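Local coordinates for protein DNA polymerase sliding clamp 2 (Thermococcus kodakarensis, PDB 3LX2) that probably serves as a homotrimeric sliding clamp that encircles DNA and tethers the replicative polymerase and other processing proteins to it during replication, at residues 22-27 with 71-76; 11-16 with 78-83; 39-44 with 121-126; 227-232 with 239-244. All blocks are in the same frame, centred on the assembly; numbering follows the deposited sequence.

Interaction 1 (22-27 with 71-76); sequences KFFDEA and FDLKRF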
# COMPACT_ATOMS: atom_id res chain seq x y z
N LYS A 22 -20.19 -5.46 4.54
CA LYS A 22 -20.20 -5.49 3.09
C LYS A 22 -21.63 -5.63 2.59
O LYS A 22 -21.91 -5.14 1.55
CB LYS A 22 -19.34 -6.63 2.52
CG LYS A 22 -17.82 -6.38 2.63
CD LYS A 22 -17.46 -5.04 1.97
CE LYS A 22 -16.04 -4.63 2.27
NZ LYS A 22 -15.11 -5.54 1.57
N PHE A 23 -22.51 -6.26 3.39
CA PHE A 23 -23.87 -6.59 2.96
C PHE A 23 -24.99 -5.84 3.62
O PHE A 23 -26.07 -5.73 3.03
CB PHE A 23 -24.16 -8.09 3.15
CG PHE A 23 -23.17 -8.96 2.47
CD1 PHE A 23 -23.25 -9.16 1.08
CD2 PHE A 23 -22.13 -9.55 3.19
CE1 PHE A 23 -22.31 -9.97 0.42
CE2 PHE A 23 -21.19 -10.36 2.53
CZ PHE A 23 -21.29 -10.57 1.14
N PHE A 24 -24.75 -5.39 4.86
CA PHE A 24 -25.75 -4.77 5.70
C PHE A 24 -25.28 -3.47 6.27
O PHE A 24 -24.13 -3.32 6.63
CB PHE A 24 -26.14 -5.69 6.85
CG PHE A 24 -26.21 -7.12 6.46
CD1 PHE A 24 -27.28 -7.60 5.69
CD2 PHE A 24 -25.21 -7.99 6.81
CE1 PHE A 24 -27.34 -8.94 5.32
CE2 PHE A 24 -25.26 -9.30 6.44
CZ PHE A 24 -26.32 -9.79 5.69
N ASP A 25 -26.20 -2.52 6.40
CA ASP A 25 -25.87 -1.21 6.90
C ASP A 25 -25.87 -1.27 8.44
O ASP A 25 -25.13 -0.52 9.09
CB ASP A 25 -26.89 -0.17 6.39
CG ASP A 25 -27.03 -0.20 4.85
OD1 ASP A 25 -26.02 -0.10 4.14
OD2 ASP A 25 -28.18 -0.30 4.34
N GLU A 26 -26.69 -2.16 8.98
CA GLU A 26 -26.97 -2.25 10.38
C GLU A 26 -27.05 -3.70 10.76
O GLU A 26 -27.47 -4.53 9.95
CB GLU A 26 -28.33 -1.60 10.73
CG GLU A 26 -28.67 -0.33 9.91
CD GLU A 26 -29.84 0.46 10.51
OE1 GLU A 26 -30.91 -0.18 10.80
OE2 GLU A 26 -29.67 1.71 10.69
N ALA A 27 -26.65 -4.03 11.99
CA ALA A 27 -26.88 -5.38 12.44
C ALA A 27 -27.53 -5.45 13.80
O ALA A 27 -27.26 -4.66 14.69
CB ALA A 27 -25.62 -6.11 12.42
N PHE A 71 -26.98 -1.60 15.83
CA PHE A 71 -26.12 -0.44 15.66
C PHE A 71 -25.57 -0.35 14.25
O PHE A 71 -25.67 -1.28 13.47
CB PHE A 71 -24.97 -0.47 16.69
CG PHE A 71 -24.37 -1.82 16.82
CD1 PHE A 71 -23.33 -2.20 16.00
CD2 PHE A 71 -24.88 -2.74 17.73
CE1 PHE A 71 -22.79 -3.47 16.08
CE2 PHE A 71 -24.35 -4.00 17.82
CZ PHE A 71 -23.30 -4.36 17.01
N ASP A 72 -24.98 0.79 13.94
CA ASP A 72 -24.55 1.00 12.59
C ASP A 72 -23.23 0.23 12.31
O ASP A 72 -22.23 0.40 13.01
CB ASP A 72 -24.44 2.48 12.31
CG ASP A 72 -24.32 2.73 10.88
OD1 ASP A 72 -25.20 2.32 10.11
OD2 ASP A 72 -23.33 3.34 10.50
N LEU A 73 -23.26 -0.65 11.30
CA LEU A 73 -22.16 -1.57 11.10
C LEU A 73 -20.90 -0.78 10.72
O LEU A 73 -19.82 -0.98 11.27
CB LEU A 73 -22.51 -2.67 10.09
CG LEU A 73 -23.06 -4.03 10.58
CD1 LEU A 73 -23.79 -4.87 9.48
CD2 LEU A 73 -21.98 -4.90 11.21
N LYS A 74 -21.06 0.18 9.83
CA LYS A 74 -19.94 0.96 9.39
C LYS A 74 -19.39 1.81 10.52
O LYS A 74 -18.24 2.15 10.47
CB LYS A 74 -20.32 1.83 8.19
CG LYS A 74 -19.21 2.73 7.72
CD LYS A 74 -19.60 3.74 6.61
CE LYS A 74 -19.86 3.06 5.26
NZ LYS A 74 -21.28 2.70 5.11
N ARG A 75 -20.19 2.21 11.51
CA ARG A 75 -19.64 3.04 12.59
C ARG A 75 -18.72 2.20 13.49
O ARG A 75 -17.62 2.62 13.89
CB ARG A 75 -20.77 3.60 13.45
CG ARG A 75 -21.05 5.08 13.31
CD ARG A 75 -22.02 5.45 14.44
NE ARG A 75 -21.61 6.70 15.05
CZ ARG A 75 -22.38 7.76 15.25
NH1 ARG A 75 -23.68 7.74 14.94
NH2 ARG A 75 -21.85 8.84 15.82
N PHE A 76 -19.20 1.01 13.78
CA PHE A 76 -18.57 0.06 14.64
C PHE A 76 -17.32 -0.43 13.98
O PHE A 76 -16.32 -0.65 14.64
CB PHE A 76 -19.52 -1.12 14.79
CG PHE A 76 -19.08 -2.13 15.80
CD1 PHE A 76 -18.42 -1.74 16.96
CD2 PHE A 76 -19.36 -3.47 15.60
CE1 PHE A 76 -18.04 -2.68 17.92
CE2 PHE A 76 -18.96 -4.43 16.55
CZ PHE A 76 -18.30 -4.02 17.72
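The strand pair 26-27 and 71-72 runs antiparallel, with A27 and F71 as a hydrogen-bonded pair and E26 and D72 as the non-hydrogen-bonded pair beside it. A27 N reaches F71 O at 3.3 Å, approaching nearly along the C=O axis, and F71 N returns the bond to A27 O in the plane of that carbonyl. A third bond lies past the end of the strand: L73 N donates to D25 O over 2.9 Å, from above the carbonyl plane, so the first residue of the helix is still held to the segment beside it, 22-27. This is the strand-to-helix junction of the clamp fold, where 67-72, the outermost strand of its sheet within the chain, passes directly into helix 73-80, and L73 also packs on I17 and L20 of helix 10-21. D72 occupies the N-cap position. Its CG is anti to the backbone N (chi1 -166°), which sets OD1 only 3.0 Å from D25 O, two acceptors with no bond between them. The carboxylate of E26 lies on the same face, OE2 being 4.5 Å from D72 OD1, and this closeness of like charges may raise the proton affinity of E26, while for D72 the helix N terminus would tend to act the other way. L73 carries most of the apolar contact. Its CD1 branch wedges between F24 CB, 3.6 Å away, and A27 CB, 3.7 Å away, and also meets the F24 ring at its edge. Over one face of the F71 ring sits A27 O, offset toward the rim, while the same ring meets F29 edge-to-face.

Interaction 2 (11-16 with 78-83); sequences REFESL and KVLKLA. With SO4 (sulfate ion), chain E.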
# COMPACT_ATOMS: atom_id res chain seq x y z
N ARG A 11 -8.96 -7.52 16.63
CA ARG A 11 -8.62 -7.68 15.21
C ARG A 11 -9.31 -8.85 14.58
O ARG A 11 -9.85 -8.69 13.52
CB ARG A 11 -7.11 -7.83 14.99
CG ARG A 11 -6.37 -6.55 14.65
CD ARG A 11 -4.99 -6.89 15.02
NE ARG A 11 -3.95 -6.55 14.06
CZ ARG A 11 -2.85 -7.28 13.86
NH1 ARG A 11 -2.63 -8.47 14.45
NH2 ARG A 11 -1.96 -6.82 13.03
N GLU A 12 -9.26 -10.02 15.21
CA GLU A 12 -10.15 -11.10 14.78
C GLU A 12 -11.54 -10.57 14.65
O GLU A 12 -12.12 -10.68 13.57
CB GLU A 12 -10.10 -12.31 15.70
CG GLU A 12 -9.36 -13.46 15.07
CD GLU A 12 -9.03 -14.57 16.05
OE1 GLU A 12 -9.74 -14.75 17.06
OE2 GLU A 12 -8.03 -15.28 15.80
N PHE A 13 -12.07 -9.93 15.68
CA PHE A 13 -13.48 -9.46 15.60
C PHE A 13 -13.73 -8.43 14.52
O PHE A 13 -14.81 -8.38 13.93
CB PHE A 13 -13.89 -8.86 16.92
CG PHE A 13 -15.29 -9.08 17.27
CD1 PHE A 13 -16.24 -8.11 17.01
CD2 PHE A 13 -15.69 -10.23 17.95
CE1 PHE A 13 -17.58 -8.28 17.38
CE2 PHE A 13 -17.08 -10.41 18.32
CZ PHE A 13 -18.02 -9.42 18.01
N GLU A 14 -12.73 -7.56 14.28
CA GLU A 14 -12.77 -6.59 13.18
C GLU A 14 -13.12 -7.30 11.87
O GLU A 14 -13.82 -6.78 11.03
CB GLU A 14 -11.39 -5.96 13.03
CG GLU A 14 -11.23 -4.86 11.96
CD GLU A 14 -11.04 -5.43 10.58
OE1 GLU A 14 -10.63 -6.60 10.48
OE2 GLU A 14 -11.34 -4.76 9.57
N SER A 15 -12.62 -8.51 11.72
CA SER A 15 -12.62 -9.18 10.50
C SER A 15 -13.98 -9.85 10.21
O SER A 15 -14.47 -9.91 9.08
CB SER A 15 -11.41 -10.13 10.50
OG SER A 15 -11.86 -11.32 9.93
N LEU A 16 -14.63 -10.32 11.26
CA LEU A 16 -16.05 -10.64 11.18
C LEU A 16 -16.89 -9.41 10.88
O LEU A 16 -17.86 -9.46 10.10
CB LEU A 16 -16.48 -11.15 12.52
CG LEU A 16 -17.93 -11.57 12.61
CD1 LEU A 16 -18.16 -12.87 11.84
CD2 LEU A 16 -18.27 -11.74 14.12
N LYS A 78 -15.36 1.12 11.86
CA LYS A 78 -14.27 2.12 11.99
C LYS A 78 -13.54 2.08 13.33
O LYS A 78 -12.31 2.21 13.36
CB LYS A 78 -14.74 3.55 11.67
CG LYS A 78 -15.17 3.68 10.23
CD LYS A 78 -15.77 5.07 9.94
CE LYS A 78 -15.71 5.36 8.43
NZ LYS A 78 -15.83 6.85 8.14
N VAL A 79 -14.27 1.89 14.43
CA VAL A 79 -13.67 1.74 15.73
C VAL A 79 -12.79 0.54 15.70
O VAL A 79 -11.62 0.60 16.14
CB VAL A 79 -14.70 1.51 16.81
CG1 VAL A 79 -14.02 1.09 18.08
CG2 VAL A 79 -15.56 2.77 17.03
N LEU A 80 -13.30 -0.56 15.16
CA LEU A 80 -12.57 -1.81 15.21
C LEU A 80 -11.29 -1.75 14.36
O LEU A 80 -10.31 -2.45 14.63
CB LEU A 80 -13.46 -3.00 14.86
CG LEU A 80 -14.59 -3.29 15.86
CD1 LEU A 80 -15.43 -4.38 15.29
CD2 LEU A 80 -14.02 -3.73 17.23
N LYS A 81 -11.30 -0.89 13.35
CA LYS A 81 -10.14 -0.78 12.50
C LYS A 81 -9.03 -0.04 13.22
O LYS A 81 -7.90 -0.04 12.77
CB LYS A 81 -10.51 -0.13 11.15
CG LYS A 81 -11.18 -1.10 10.13
CD LYS A 81 -11.70 -0.36 8.90
CE LYS A 81 -11.51 -1.12 7.60
NZ LYS A 81 -10.02 -1.11 7.23
N LEU A 82 -9.33 0.56 14.37
CA LEU A 82 -8.22 1.13 15.17
C LEU A 82 -7.44 0.12 15.97
O LEU A 82 -6.35 0.45 16.46
CB LEU A 82 -8.65 2.24 16.11
CG LEU A 82 -9.52 3.37 15.52
CD1 LEU A 82 -10.05 4.12 16.72
CD2 LEU A 82 -8.81 4.33 14.57
N ALA A 83 -7.95 -1.10 16.10
CA ALA A 83 -7.31 -2.12 16.97
C ALA A 83 -5.89 -2.38 16.52
O ALA A 83 -5.66 -2.58 15.36
CB ALA A 83 -8.04 -3.35 16.94
S SO4 E . -4.07 -10.39 17.13
O1 SO4 E . -5.39 -10.86 16.86
O2 SO4 E . -4.04 -8.93 17.29
O3 SO4 E . -3.73 -11.06 18.39
O4 SO4 E . -3.13 -10.74 16.03
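E14 holds CG anti to its backbone N (chi1 -178°) and then bends at chi2 (-81°), which lays its side chain across L80 and K81; L80 answers with CG anti to its carbonyl carbon (chi1 -66°), so that CD1 is directed at helix 10-21. The two helices, 10-21 and 73-80, are those of the N-terminal domain of the clamp; in PCNA rings such helices line the central channel through which DNA passes. Within these segments the nearest CA atoms are those of E14 and L80, 5.2 Å apart. E14 CB meets L80 CB at 4.0 Å, and E14 CG lies 3.7 Å from L80 O, so the aliphatic part of the acid covers the backbone carbonyl of L80. Beyond the bend, E14 OE2 rests against K81 CG at 3.7 Å as the two side chains cross obliquely. K81 NZ stays beyond salt-bridge range of that oxygen, although the opposite charges should still attract. On the side facing the sheet L80 CD1 approaches the edge of the F13 ring, touching CD1 of F13 at 4.2 Å, and both residues pack on L89 of strand 88-93. A type I turn from L80 to A83 then carries the chain back toward R11, whose CG lies near A83 CB and O. The arginine chain bends at chi3, and its guanidinium meets a sulfate ion, probably from the crystallisation liquor, which is also bound by S9 OG and R86 N. Both bonds to the ion are weak and spring from one nitrogen: R11 NH1 lies 2.8 Å from sulfate O4 and 3.2 Å from sulfate O2.

Interaction 3 (39-44 with 121-126); sequences RAIDPS and PEIEIP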
# COMPACT_ATOMS: atom_id res chain seq x y z
N ARG A 39 -28.89 -12.94 12.62
CA ARG A 39 -29.43 -13.50 11.44
C ARG A 39 -30.01 -12.34 10.70
O ARG A 39 -30.79 -11.58 11.26
CB ARG A 39 -30.52 -14.51 11.73
CG ARG A 39 -31.00 -15.16 10.42
CD ARG A 39 -31.87 -16.38 10.60
NE ARG A 39 -31.29 -17.49 11.38
CZ ARG A 39 -31.98 -18.58 11.70
NH1 ARG A 39 -33.27 -18.69 11.30
NH2 ARG A 39 -31.42 -19.56 12.40
N ALA A 40 -29.59 -12.18 9.44
CA ALA A 40 -30.04 -11.04 8.67
C ALA A 40 -30.01 -11.39 7.19
O ALA A 40 -29.39 -12.41 6.80
CB ALA A 40 -29.16 -9.87 8.95
N ILE A 41 -30.67 -10.53 6.39
CA ILE A 41 -30.70 -10.68 4.92
C ILE A 41 -30.43 -9.35 4.27
O ILE A 41 -30.87 -8.32 4.73
CB ILE A 41 -32.06 -11.25 4.42
CG1 ILE A 41 -32.42 -12.56 5.11
CG2 ILE A 41 -32.05 -11.59 2.91
CD1 ILE A 41 -33.77 -13.16 4.62
N ASP A 42 -29.73 -9.36 3.15
CA ASP A 42 -29.50 -8.11 2.40
C ASP A 42 -30.76 -7.62 1.68
O ASP A 42 -31.64 -8.43 1.35
CB ASP A 42 -28.30 -8.26 1.43
CG ASP A 42 -28.68 -8.90 0.12
OD1 ASP A 42 -28.41 -8.29 -0.95
OD2 ASP A 42 -29.25 -10.01 0.13
N PRO A 43 -30.84 -6.32 1.38
CA PRO A 43 -32.05 -5.78 0.75
C PRO A 43 -32.33 -6.41 -0.63
O PRO A 43 -33.47 -6.37 -1.11
CB PRO A 43 -31.74 -4.27 0.60
CG PRO A 43 -30.38 -4.05 1.16
CD PRO A 43 -29.71 -5.37 1.28
N SER A 44 -31.32 -6.99 -1.25
CA SER A 44 -31.52 -7.67 -2.53
C SER A 44 -32.07 -9.05 -2.35
O SER A 44 -32.41 -9.73 -3.32
CB SER A 44 -30.18 -7.82 -3.24
OG SER A 44 -30.45 -7.96 -4.62
N PRO A 121 -37.63 -8.59 12.37
CA PRO A 121 -38.69 -9.59 12.26
C PRO A 121 -38.04 -10.96 12.11
O PRO A 121 -36.94 -11.08 11.54
CB PRO A 121 -39.43 -9.20 10.98
CG PRO A 121 -38.43 -8.44 10.15
CD PRO A 121 -37.36 -7.90 11.09
N GLU A 122 -38.71 -11.98 12.64
CA GLU A 122 -38.20 -13.34 12.62
C GLU A 122 -37.77 -13.75 11.21
O GLU A 122 -38.46 -13.42 10.23
CB GLU A 122 -39.25 -14.32 13.16
CG GLU A 122 -38.67 -15.63 13.69
CD GLU A 122 -37.47 -15.42 14.61
OE1 GLU A 122 -37.18 -14.26 14.98
OE2 GLU A 122 -36.81 -16.42 14.95
N ILE A 123 -36.62 -14.41 11.10
CA ILE A 123 -36.19 -14.96 9.80
C ILE A 123 -36.16 -16.47 9.89
O ILE A 123 -35.55 -17.04 10.80
CB ILE A 123 -34.84 -14.37 9.28
CG1 ILE A 123 -34.94 -12.84 9.13
CG2 ILE A 123 -34.46 -14.99 7.95
CD1 ILE A 123 -33.61 -12.11 8.88
N GLU A 124 -36.88 -17.11 8.98
CA GLU A 124 -37.03 -18.55 8.99
C GLU A 124 -36.22 -19.19 7.87
O GLU A 124 -36.23 -18.73 6.72
CB GLU A 124 -38.52 -18.94 8.91
CG GLU A 124 -39.23 -19.02 10.29
CD GLU A 124 -38.96 -20.34 11.04
OE1 GLU A 124 -38.74 -21.37 10.36
OE2 GLU A 124 -38.98 -20.34 12.30
N ILE A 125 -35.51 -20.24 8.24
CA ILE A 125 -34.60 -20.92 7.35
C ILE A 125 -35.24 -22.20 6.81
O ILE A 125 -35.43 -23.18 7.55
CB ILE A 125 -33.25 -21.23 8.08
CG1 ILE A 125 -32.31 -22.06 7.18
CG2 ILE A 125 -33.52 -21.87 9.48
CD1 ILE A 125 -30.93 -22.33 7.78
N PRO A 126 -35.59 -22.19 5.51
CA PRO A 126 -36.01 -23.41 4.79
C PRO A 126 -35.01 -24.57 4.96
O PRO A 126 -33.81 -24.34 5.18
CB PRO A 126 -36.04 -22.98 3.32
CG PRO A 126 -35.51 -21.52 3.30
CD PRO A 126 -35.75 -20.99 4.67
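R39 leaves its strand with CG anti to the backbone N (chi1 -176°) and stays extended through chi2, which lays CG and CD along I123; the bend at chi3 (-57°) then turns the guanidinium to the loop backbone. The two side chains slide past each other in opposite directions, R39 CD coming within 3.8 Å of I123 CB. At the tip, R39 NH1 donates to I123 O over 2.9 Å. The bond is bent, 134° at the hydrogen, and the donor stands above the carbonyl plane, while the oxygen lies near the edge of the guanidinium and tilted somewhat from its plane. The segment 121-126 belongs to the long connection between the two domains of the clamp subunit, here running across the outer side of strand 35-41. I123 is the residue that beds it down. Its CG1 is anti to the carbonyl carbon, which drives CD1 to the strand backbone, 3.7 Å from A40 CA. The other branch, CG2, meets I41 CD1 at 3.9 Å, the two isoleucines crossing obliquely, and both also touch L48 of the next strand. In I125, CG1 is anti to the backbone N, and CG2 takes the crowded position between N and the carbonyl carbon; that methyl approaches R39 NH1 to 3.7 Å, the two side chains crossing at about a right angle.

Interaction 4 (227-232 with 239-244); sequences PLLLKY and EVSFLI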
# COMPACT_ATOMS: atom_id res chain seq x y z
N PRO A 227 -29.89 -22.22 -3.09
CA PRO A 227 -28.93 -21.34 -2.40
C PRO A 227 -27.59 -22.03 -2.11
O PRO A 227 -27.57 -23.23 -1.82
CB PRO A 227 -29.65 -20.99 -1.11
CG PRO A 227 -31.11 -21.15 -1.40
CD PRO A 227 -31.28 -22.00 -2.63
N LEU A 228 -26.47 -21.32 -2.24
CA LEU A 228 -25.16 -21.88 -1.86
C LEU A 228 -24.89 -21.63 -0.37
O LEU A 228 -25.15 -20.54 0.11
CB LEU A 228 -24.04 -21.21 -2.66
CG LEU A 228 -22.58 -21.29 -2.14
CD1 LEU A 228 -21.96 -22.65 -2.42
CD2 LEU A 228 -21.69 -20.18 -2.75
N LEU A 229 -24.35 -22.63 0.34
CA LEU A 229 -23.84 -22.40 1.73
C LEU A 229 -22.32 -22.25 1.77
O LEU A 229 -21.60 -23.04 1.18
CB LEU A 229 -24.29 -23.46 2.74
CG LEU A 229 -23.59 -23.39 4.13
CD1 LEU A 229 -24.04 -22.15 4.99
CD2 LEU A 229 -23.67 -24.70 4.98
N LEU A 230 -21.85 -21.21 2.44
CA LEU A 230 -20.45 -21.12 2.81
C LEU A 230 -20.47 -20.83 4.31
O LEU A 230 -21.08 -19.83 4.78
CB LEU A 230 -19.72 -19.98 2.11
CG LEU A 230 -19.63 -19.80 0.60
CD1 LEU A 230 -18.65 -18.70 0.32
CD2 LEU A 230 -19.15 -21.06 -0.08
N LYS A 231 -19.81 -21.72 5.04
CA LYS A 231 -19.80 -21.72 6.48
C LYS A 231 -18.36 -21.74 6.99
O LYS A 231 -17.52 -22.53 6.51
CB LYS A 231 -20.57 -22.94 6.98
CG LYS A 231 -20.48 -23.24 8.49
CD LYS A 231 -21.49 -24.36 8.77
CE LYS A 231 -21.43 -24.83 10.20
NZ LYS A 231 -22.71 -25.52 10.57
N TYR A 232 -18.08 -20.85 7.93
CA TYR A 232 -16.83 -20.94 8.66
C TYR A 232 -16.95 -21.09 10.16
O TYR A 232 -17.72 -20.38 10.82
CB TYR A 232 -15.77 -19.90 8.25
CG TYR A 232 -16.08 -18.40 8.19
CD1 TYR A 232 -16.54 -17.78 7.00
CD2 TYR A 232 -15.76 -17.55 9.27
CE1 TYR A 232 -16.77 -16.37 6.92
CE2 TYR A 232 -15.98 -16.10 9.19
CZ TYR A 232 -16.48 -15.54 8.01
OH TYR A 232 -16.67 -14.16 7.91
N GLU A 239 -19.93 -20.40 14.69
CA GLU A 239 -20.31 -20.68 13.29
C GLU A 239 -20.55 -19.36 12.63
O GLU A 239 -21.05 -18.47 13.24
CB GLU A 239 -21.64 -21.40 13.26
CG GLU A 239 -21.62 -22.90 13.57
CD GLU A 239 -22.95 -23.58 13.21
OE1 GLU A 239 -23.93 -22.86 12.82
OE2 GLU A 239 -23.00 -24.84 13.32
N VAL A 240 -20.23 -19.27 11.35
CA VAL A 240 -20.68 -18.18 10.48
C VAL A 240 -21.06 -18.75 9.12
O VAL A 240 -20.25 -19.38 8.44
CB VAL A 240 -19.64 -17.06 10.26
CG1 VAL A 240 -20.26 -15.93 9.46
CG2 VAL A 240 -19.15 -16.53 11.54
N SER A 241 -22.29 -18.47 8.73
CA SER A 241 -22.98 -19.12 7.63
C SER A 241 -23.60 -18.08 6.76
O SER A 241 -24.30 -17.20 7.24
CB SER A 241 -24.13 -19.95 8.18
OG SER A 241 -23.63 -20.97 9.03
N PHE A 242 -23.31 -18.18 5.48
CA PHE A 242 -23.96 -17.41 4.44
C PHE A 242 -24.73 -18.33 3.47
O PHE A 242 -24.22 -19.36 2.97
CB PHE A 242 -22.92 -16.61 3.66
CG PHE A 242 -22.20 -15.55 4.47
CD1 PHE A 242 -22.73 -14.28 4.60
CD2 PHE A 242 -20.97 -15.82 5.09
CE1 PHE A 242 -22.04 -13.26 5.32
CE2 PHE A 242 -20.30 -14.81 5.81
CZ PHE A 242 -20.84 -13.53 5.94
N LEU A 243 -25.99 -17.98 3.24
CA LEU A 243 -26.71 -18.57 2.10
C LEU A 243 -26.74 -17.56 0.98
O LEU A 243 -27.08 -16.38 1.20
CB LEU A 243 -28.11 -19.00 2.50
CG LEU A 243 -28.26 -19.96 3.67
CD1 LEU A 243 -29.73 -20.08 4.03
CD2 LEU A 243 -27.71 -21.32 3.44
N ILE A 244 -26.33 -17.99 -0.21
CA ILE A 244 -26.31 -17.08 -1.36
C ILE A 244 -27.25 -17.62 -2.43
O ILE A 244 -27.08 -18.74 -2.92
CB ILE A 244 -24.93 -16.94 -2.01
CG1 ILE A 244 -23.87 -16.49 -0.99
CG2 ILE A 244 -25.01 -15.89 -3.19
CD1 ILE A 244 -23.09 -17.61 -0.37
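Six backbone hydrogen bonds join strands 228-232 and 239-244 in a regular antiparallel ladder, two each at the hydrogen-bonded pairs L228/I244, L230/F242 and Y232/V240. The straightest is F242 N to L230 O, 2.9 Å long with 171° at the hydrogen. On the face bearing these three pairs, Y232 places CG in the crowded position between its backbone N and carbonyl carbon (chi1 52°), which swings the ring across to V240: V240 CB lies 4.0 Å from the Y232 ring centroid, over the face, a CH-pi contact. Farther along, Y232 CE1 lies 4.0 Å from F242 CE2, at the edge of the F242 ring, and L228 CD2 lies alongside I244 CD1. The other face carries L229 against L243 and, at the turn end, a salt bridge in which the extended K231 chain brings NZ within 2.8 Å of E239 OE2. The two strands form a beta hairpin in the C-terminal domain. Its apolar face packs on helix 202-209, where I208 touches L230, F242 and I244, while W130 touches L229 and L243 on the other. Strand 217-222 bonds to 228-234 and strand 47-54 to 238-244, so the hairpin lies within the sheet that spans both domains.

How the interactions relate
From the N terminus, helix 10-21 supplies the first half of interaction 2, whose partner at 78-83 closes a long loop. Within that loop lies the whole of interaction 1, joining 22-27 to 71-76, and the two share helix 73-80 and touch where F76 meets F13. Interaction 3 opens at 39-44, inside both loops, but closes only at 121-126, so it crosses both and ties the N-terminal domain to the interdomain connection. Interaction 4 follows in series as a short hairpin of the C-terminal domain. It shares the large sheet with interactions 1 and 3, and F23 against F242 and L16 against V240 bring residues of the N-terminal domain against the hairpin of interaction 4.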